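PDB 5M43: protein-tyrosine-phosphatase from Chaetomium thermophilum var. thermophilum DSM 1495, which probably dephosphorylates phosphotyrosine and phosphoserine or phosphothreonine in proteins, this chain being the phosphatase domain of the ribosome-assembly protein Yvh1. Local coordinates for residues 34-38 with 109-113; 61-67 with 156-162. One frame throughout, in Å; residues are numbered along the deposited sequence.

Along the chain the four segments alternate, 34-38, 61-67, 109-113 and 156-162, so the two contacts interlock within the dual-specificity phosphatase catalytic domain. Their centres lie about 13 Å apart. Contact 1 is near the domain centre, where strand 33-36 of the mixed sheet meets the start of helix 109-121, just after the phosphate-binding loop. Contact 2 lies further out, between the loop following strand 53-56 and the start of helix 157-168. The two touch directly: Thr112 reaches Ile67, and contact 2 packs Asp61 and Phe159 against Arg109, beside the anion held by the loop leading into helix 109-121. That helix thus lies between sheet and outer loop.

Contact 1: residues 34-38 with 109-113; sequences ILSVI and RSVTA. With NO3 (nitrate ion), chain B.
Val37 packs against Ala113 at the apolar heart of this contact. The CG2 methyl of Val37 lies 3.7 Å from Ala113 CB and also faces the backbone at Ser110, while its CG1, anti to the backbone N (chi1 -168°), runs alongside Arg109 CB at 3.8 Å. Leu35 CD2 touches Ala113 CB more loosely, at 4.4 Å. The Arg109 side chain slides past Val37 in the opposite direction, bringing its CD to 3.2 Å from Val37 O; Val37 is the central residue of an inverse gamma turn, and its carbonyl oxygen is buried here without a polar partner. Beyond it, Ile38 places CD1 over one face of the guanidinium, 3.6 Å from Arg109 NH1.

The polar part belongs to Arg109 and a nitrate ion lying at the guanidinium edge, in plane. A bend at chi3 (-78°) turns the group back, and nitrate O3 accepts from both Arg109 N and Arg109 NE at 2.9 Å, while O2 takes a bond from Arg109 NH2. An alanine here is likely to leave the anion without its two guanidinium bonds and Ile38 CD1 without the flat surface beneath it.

Arg109 ends the HCX5R phosphatase signature, whose P-loop amides at Met105, Lys107 and Ser108 also bind the nitrate, probably in place of substrate phosphate. Strand 99-102 flanks the contact through Val101, and helix 71-83 packs Ile74 against both Leu35 and Ala113.

Contact 2: residues 61-67 with 156-162; sequences DMEDQDI and NDGFMRQ
Asn156 and Asp61 pass each other in opposite directions, their amide and carboxylate planes only 22° apart, and Asn156 ND2 donates to Asp61 OD1 at 2.8 Å. The donor meets the anti side of the carboxylate, 33° out of its plane; Ser108 OG is a second partner of the same oxygen. The aromatic ring of Phe159 is sandwiched: Asn156 ND2 lies over the centre of one face, and Ile67 CD1 makes a CH-pi contact with the other, 4.2 Å from the centroid. Gln65 O approaches the ring edge in plane, 3.6 Å from Phe159 CE1.

Asn156 is also the N-cap of helix 157-168. With CG between the backbone N and the carbonyl carbon (chi1 78°), its OD1 turns back to accept from Phe159 N at 2.9 Å, so one amide both caps the helix and holds the loop.

Opposite this helix start, residues 62-65 form a type I turn that lets Glu63 O accept a CA-H...O contact from Gly158 CA at 3.5 Å, at a position where the helix carries no side chain. The extended Glu63 side chain lies beside Asp157, pointing the same way, and two waters link its carboxylate oxygens separately to Asp157 N and Arg161 NH2.

Contact 1: residues 34-38 with 109-113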
loop_
_atom_site.group_PDB
_atom_site.type_symbol
_atom_site.label_atom_id
_atom_site.label_comp_id
_atom_site.label_asym_id
_atom_site.label_seq_id
_atom_site.Cartn_x
_atom_site.Cartn_y
_atom_site.Cartn_z
ATOM N N ILE A 34 -10.036 0.874 3.093
ATOM C CA ILE A 34 -9.478 -0.318 2.454
ATOM C C ILE A 34 -9.129 0.030 1.009
ATOM O O ILE A 34 -10.002 0.475 0.244
ATOM C CB ILE A 34 -10.454 -1.506 2.489
ATOM C CG1 ILE A 34 -10.713 -1.933 3.962
ATOM C CG2 ILE A 34 -9.919 -2.690 1.636
ATOM C CD1 ILE A 34 -11.647 -3.101 4.087
ATOM N N LEU A 35 -7.854 -0.152 0.645
ATOM C CA LEU A 35 -7.414 -0.102 -0.757
ATOM C C LEU A 35 -7.214 -1.534 -1.226
ATOM O O LEU A 35 -6.329 -2.237 -0.717
ATOM C CB LEU A 35 -6.114 0.697 -0.849
ATOM C CG LEU A 35 -5.463 0.675 -2.241
ATOM C CD1 LEU A 35 -6.404 1.292 -3.293
ATOM C CD2 LEU A 35 -4.125 1.409 -2.228
ATOM N N SER A 36 -8.044 -1.963 -2.185
ATOM C CA SER A 36 -7.907 -3.269 -2.824
ATOM C C SER A 36 -7.076 -3.091 -4.087
ATOM O O SER A 36 -7.552 -2.533 -5.086
ATOM C CB SER A 36 -9.272 -3.883 -3.148
ATOM O OG SER A 36 -10.131 -3.889 -2.002
ATOM N N VAL A 37 -5.851 -3.616 -4.078
ATOM C CA VAL A 37 -5.036 -3.586 -5.293
ATOM C C VAL A 37 -5.361 -4.893 -6.006
ATOM O O VAL A 37 -4.513 -5.786 -6.100
ATOM C CB VAL A 37 -3.542 -3.447 -4.983
ATOM C CG1 VAL A 37 -2.744 -3.116 -6.240
ATOM C CG2 VAL A 37 -3.296 -2.275 -3.936
ATOM N N ILE A 38 -6.647 -5.063 -6.302
ATOM C CA ILE A 38 -7.221 -6.222 -6.954
ATOM C C ILE A 38 -8.679 -5.905 -7.102
ATOM O O ILE A 38 -9.179 -5.105 -6.390
ATOM C CB ILE A 38 -7.002 -7.470 -6.061
ATOM C CG1 ILE A 38 -7.519 -8.736 -6.721
ATOM C CG2 ILE A 38 -7.671 -7.319 -4.720
ATOM C CD1 ILE A 38 -7.082 -9.954 -5.967
ATOM N N ARG A 109 0.926 -7.358 -5.215
ATOM C CA ARG A 109 0.170 -6.158 -5.603
ATOM C C ARG A 109 0.081 -5.141 -4.436
ATOM O O ARG A 109 0.415 -3.966 -4.602
ATOM C CB ARG A 109 -1.221 -6.542 -6.073
ATOM C CG ARG A 109 -1.204 -7.074 -7.538
ATOM C CD ARG A 109 -2.528 -7.654 -7.841
ATOM N NE ARG A 109 -2.642 -8.992 -7.222
ATOM C CZ ARG A 109 -3.596 -9.860 -7.552
ATOM N NH1 ARG A 109 -4.504 -9.530 -8.475
ATOM N NH2 ARG A 109 -3.634 -11.094 -6.969
ATOM N N SER A 110 -0.414 -5.571 -3.272
ATOM C CA SER A 110 -0.605 -4.642 -2.160
ATOM C C SER A 110 0.737 -4.102 -1.663
ATOM O O SER A 110 0.833 -2.946 -1.250
ATOM C CB SER A 110 -1.362 -5.321 -0.973
ATOM O OG SER A 110 -0.686 -6.513 -0.663
ATOM N N VAL A 111 1.763 -4.962 -1.655
ATOM C CA VAL A 111 3.074 -4.561 -1.174
ATOM C C VAL A 111 3.643 -3.490 -2.090
ATOM O O VAL A 111 4.333 -2.573 -1.632
ATOM C CB VAL A 111 3.989 -5.802 -1.081
ATOM C CG1 VAL A 111 5.460 -5.475 -0.812
ATOM C CG2 VAL A 111 3.505 -6.697 0.080
ATOM N N THR A 112 3.448 -3.656 -3.414
ATOM C CA THR A 112 3.904 -2.610 -4.329
ATOM C C THR A 112 3.258 -1.268 -4.017
ATOM O O THR A 112 3.928 -0.216 -4.013
ATOM C CB THR A 112 3.604 -3.057 -5.767
ATOM O OG1 THR A 112 4.364 -4.231 -6.064
ATOM C CG2 THR A 112 3.970 -1.891 -6.774
ATOM N N ALA A 113 1.954 -1.281 -3.748
ATOM C CA ALA A 113 1.282 -0.028 -3.382
ATOM C C ALA A 113 1.859 0.575 -2.110
ATOM O O ALA A 113 2.048 1.804 -2.043
ATOM C CB ALA A 113 -0.222 -0.299 -3.224
HETATM N N NO3 B . -0.686 -10.784 -4.718
HETATM O O1 NO3 B . 0.152 -10.980 -3.794
HETATM O O2 NO3 B . -1.811 -11.344 -4.684
HETATM O O3 NO3 B . -0.442 -9.889 -5.575
#

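Contact 2: residues 61-67 with 156-162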
loop_
_atom_site.group_PDB
_atom_site.type_symbol
_atom_site.label_atom_id
_atom_site.label_comp_id
_atom_site.label_asym_id
_atom_site.label_seq_id
_atom_site.Cartn_x
_atom_site.Cartn_y
_atom_site.Cartn_z
ATOM N N ASP A 61 -1.568 -9.933 -10.795
ATOM C CA ASP A 61 -0.194 -10.009 -10.303
ATOM C C ASP A 61 0.664 -10.659 -11.377
ATOM O O ASP A 61 1.052 -11.844 -11.308
ATOM C CB ASP A 61 -0.129 -10.822 -9.010
ATOM C CG ASP A 61 1.272 -10.911 -8.505
ATOM O OD1 ASP A 61 2.035 -9.960 -8.781
ATOM O OD2 ASP A 61 1.607 -11.869 -7.803
ATOM N N MET A 62 0.960 -9.870 -12.405
ATOM C CA MET A 62 1.751 -10.337 -13.529
ATOM C C MET A 62 2.719 -9.246 -13.915
ATOM O O MET A 62 2.422 -8.067 -13.736
ATOM C CB MET A 62 0.883 -10.708 -14.732
ATOM C CG MET A 62 0.108 -11.965 -14.405
ATOM S SD MET A 62 -0.643 -12.523 -15.880
ATOM C CE MET A 62 -2.029 -11.417 -15.950
ATOM N N GLU A 63 3.875 -9.657 -14.449
ATOM C CA GLU A 63 4.966 -8.711 -14.727
ATOM C C GLU A 63 4.636 -7.695 -15.822
ATOM O O GLU A 63 5.262 -6.637 -15.860
ATOM C CB GLU A 63 6.230 -9.483 -15.114
ATOM C CG GLU A 63 6.804 -10.332 -13.992
ATOM C CD GLU A 63 7.928 -11.261 -14.446
ATOM O OE1 GLU A 63 8.654 -10.886 -15.414
ATOM O OE2 GLU A 63 8.084 -12.346 -13.828
ATOM N N ASP A 64 3.651 -7.981 -16.666
ATOM C CA ASP A 64 3.206 -7.123 -17.757
ATOM C C ASP A 64 2.082 -6.192 -17.361
ATOM O O ASP A 64 1.475 -5.558 -18.239
ATOM C CB ASP A 64 2.676 -8.033 -18.857
ATOM C CG ASP A 64 1.644 -8.999 -18.267
ATOM O OD1 ASP A 64 2.072 -10.063 -17.764
ATOM O OD2 ASP A 64 0.433 -8.664 -18.183
ATOM N N GLN A 65 1.718 -6.144 -16.079
ATOM C CA GLN A 65 0.588 -5.347 -15.699
ATOM C C GLN A 65 1.158 -3.988 -15.355
ATOM O O GLN A 65 2.180 -3.906 -14.669
ATOM C CB GLN A 65 -0.099 -5.966 -14.482
ATOM C CG GLN A 65 -0.775 -7.316 -14.882
ATOM C CD GLN A 65 -2.081 -7.033 -15.534
ATOM O OE1 GLN A 65 -3.020 -6.517 -14.893
ATOM N NE2 GLN A 65 -2.171 -7.347 -16.822
ATOM N N ASP A 66 0.445 -2.937 -15.736
ATOM C CA ASP A 66 0.879 -1.549 -15.463
ATOM C C ASP A 66 0.310 -1.131 -14.118
ATOM O O ASP A 66 -0.899 -0.951 -13.983
ATOM C CB ASP A 66 0.372 -0.650 -16.578
ATOM C CG ASP A 66 0.835 0.773 -16.460
ATOM O OD1 ASP A 66 1.423 1.170 -15.440
ATOM O OD2 ASP A 66 0.533 1.507 -17.451
ATOM N N ILE A 67 1.164 -1.082 -13.085
ATOM C CA ILE A 67 0.761 -0.554 -11.786
ATOM C C ILE A 67 1.285 0.872 -11.629
ATOM O O ILE A 67 0.715 1.655 -10.847
ATOM C CB ILE A 67 1.268 -1.473 -10.674
ATOM C CG1 ILE A 67 0.597 -1.161 -9.323
ATOM C CG2 ILE A 67 2.765 -1.446 -10.607
ATOM C CD1 ILE A 67 0.748 -2.429 -8.359
ATOM N N ASN A 156 6.337 -8.858 -7.841
ATOM C CA ASN A 156 6.846 -9.528 -9.028
ATOM C C ASN A 156 7.860 -8.613 -9.745
ATOM O O ASN A 156 7.934 -7.420 -9.470
ATOM C CB ASN A 156 5.668 -9.973 -9.919
ATOM C CG ASN A 156 5.044 -8.865 -10.759
ATOM O OD1 ASN A 156 5.725 -8.121 -11.460
ATOM N ND2 ASN A 156 3.725 -8.787 -10.731
ATOM N N ASP A 157 8.658 -9.202 -10.662
ATOM C CA ASP A 157 9.805 -8.507 -11.268
ATOM C C ASP A 157 9.385 -7.245 -12.017
ATOM O O ASP A 157 10.100 -6.239 -11.991
ATOM C CB ASP A 157 10.550 -9.405 -12.280
ATOM C CG ASP A 157 11.341 -10.541 -11.655
ATOM O OD1 ASP A 157 11.296 -10.680 -10.445
ATOM O OD2 ASP A 157 11.958 -11.354 -12.421
ATOM N N GLY A 158 8.212 -7.267 -12.647
ATOM C CA GLY A 158 7.731 -6.091 -13.371
ATOM C C GLY A 158 7.330 -4.972 -12.417
ATOM O O GLY A 158 7.579 -3.779 -12.696
ATOM N N PHE A 159 6.641 -5.324 -11.340
ATOM C CA PHE A 159 6.338 -4.329 -10.330
ATOM C C PHE A 159 7.604 -3.734 -9.735
ATOM O O PHE A 159 7.642 -2.529 -9.433
ATOM C CB PHE A 159 5.484 -4.961 -9.225
ATOM C CG PHE A 159 4.093 -5.337 -9.661
ATOM C CD1 PHE A 159 3.587 -4.905 -10.897
ATOM C CD2 PHE A 159 3.271 -6.064 -8.812
ATOM C CE1 PHE A 159 2.308 -5.267 -11.309
ATOM C CE2 PHE A 159 1.999 -6.428 -9.176
ATOM C CZ PHE A 159 1.496 -6.054 -10.419
ATOM N N MET A 160 8.634 -4.569 -9.495
ATOM C CA MET A 160 9.890 -4.019 -8.969
ATOM C C MET A 160 10.470 -2.995 -9.933
ATOM O O MET A 160 10.898 -1.916 -9.500
ATOM C CB MET A 160 10.908 -5.141 -8.707
ATOM C CG MET A 160 10.435 -6.053 -7.558
ATOM S SD MET A 160 10.396 -5.298 -5.930
ATOM C CE MET A 160 12.140 -5.257 -5.604
ATOM N N ARG A 161 10.474 -3.313 -11.233
ATOM C CA ARG A 161 10.957 -2.356 -12.234
ATOM C C ARG A 161 10.146 -1.067 -12.199
ATOM O O ARG A 161 10.706 0.031 -12.332
ATOM C CB ARG A 161 10.910 -2.955 -13.659
ATOM C CG ARG A 161 11.899 -4.080 -13.798
ATOM C CD ARG A 161 11.986 -4.651 -15.250
ATOM N NE ARG A 161 10.723 -5.115 -15.843
ATOM C CZ ARG A 161 10.354 -6.411 -15.886
ATOM N NH1 ARG A 161 9.212 -6.782 -16.487
ATOM N NH2 ARG A 161 11.110 -7.350 -15.310
ATOM N N GLN A 162 8.821 -1.172 -12.080
ATOM C CA GLN A 162 7.986 0.030 -12.092
ATOM C C GLN A 162 8.186 0.860 -10.845
ATOM O O GLN A 162 8.033 2.068 -10.901
ATOM C CB GLN A 162 6.512 -0.353 -12.259
ATOM C CG GLN A 162 6.282 -1.054 -13.629
ATOM C CD GLN A 162 4.908 -1.607 -13.852
ATOM O OE1 GLN A 162 4.759 -2.814 -14.145
ATOM N NE2 GLN A 162 3.929 -0.756 -13.882
HETATM O O HOH W 1 8.274 -12.020 -11.190
HETATM O O HOH W 2 11.137 -10.172 -15.801
#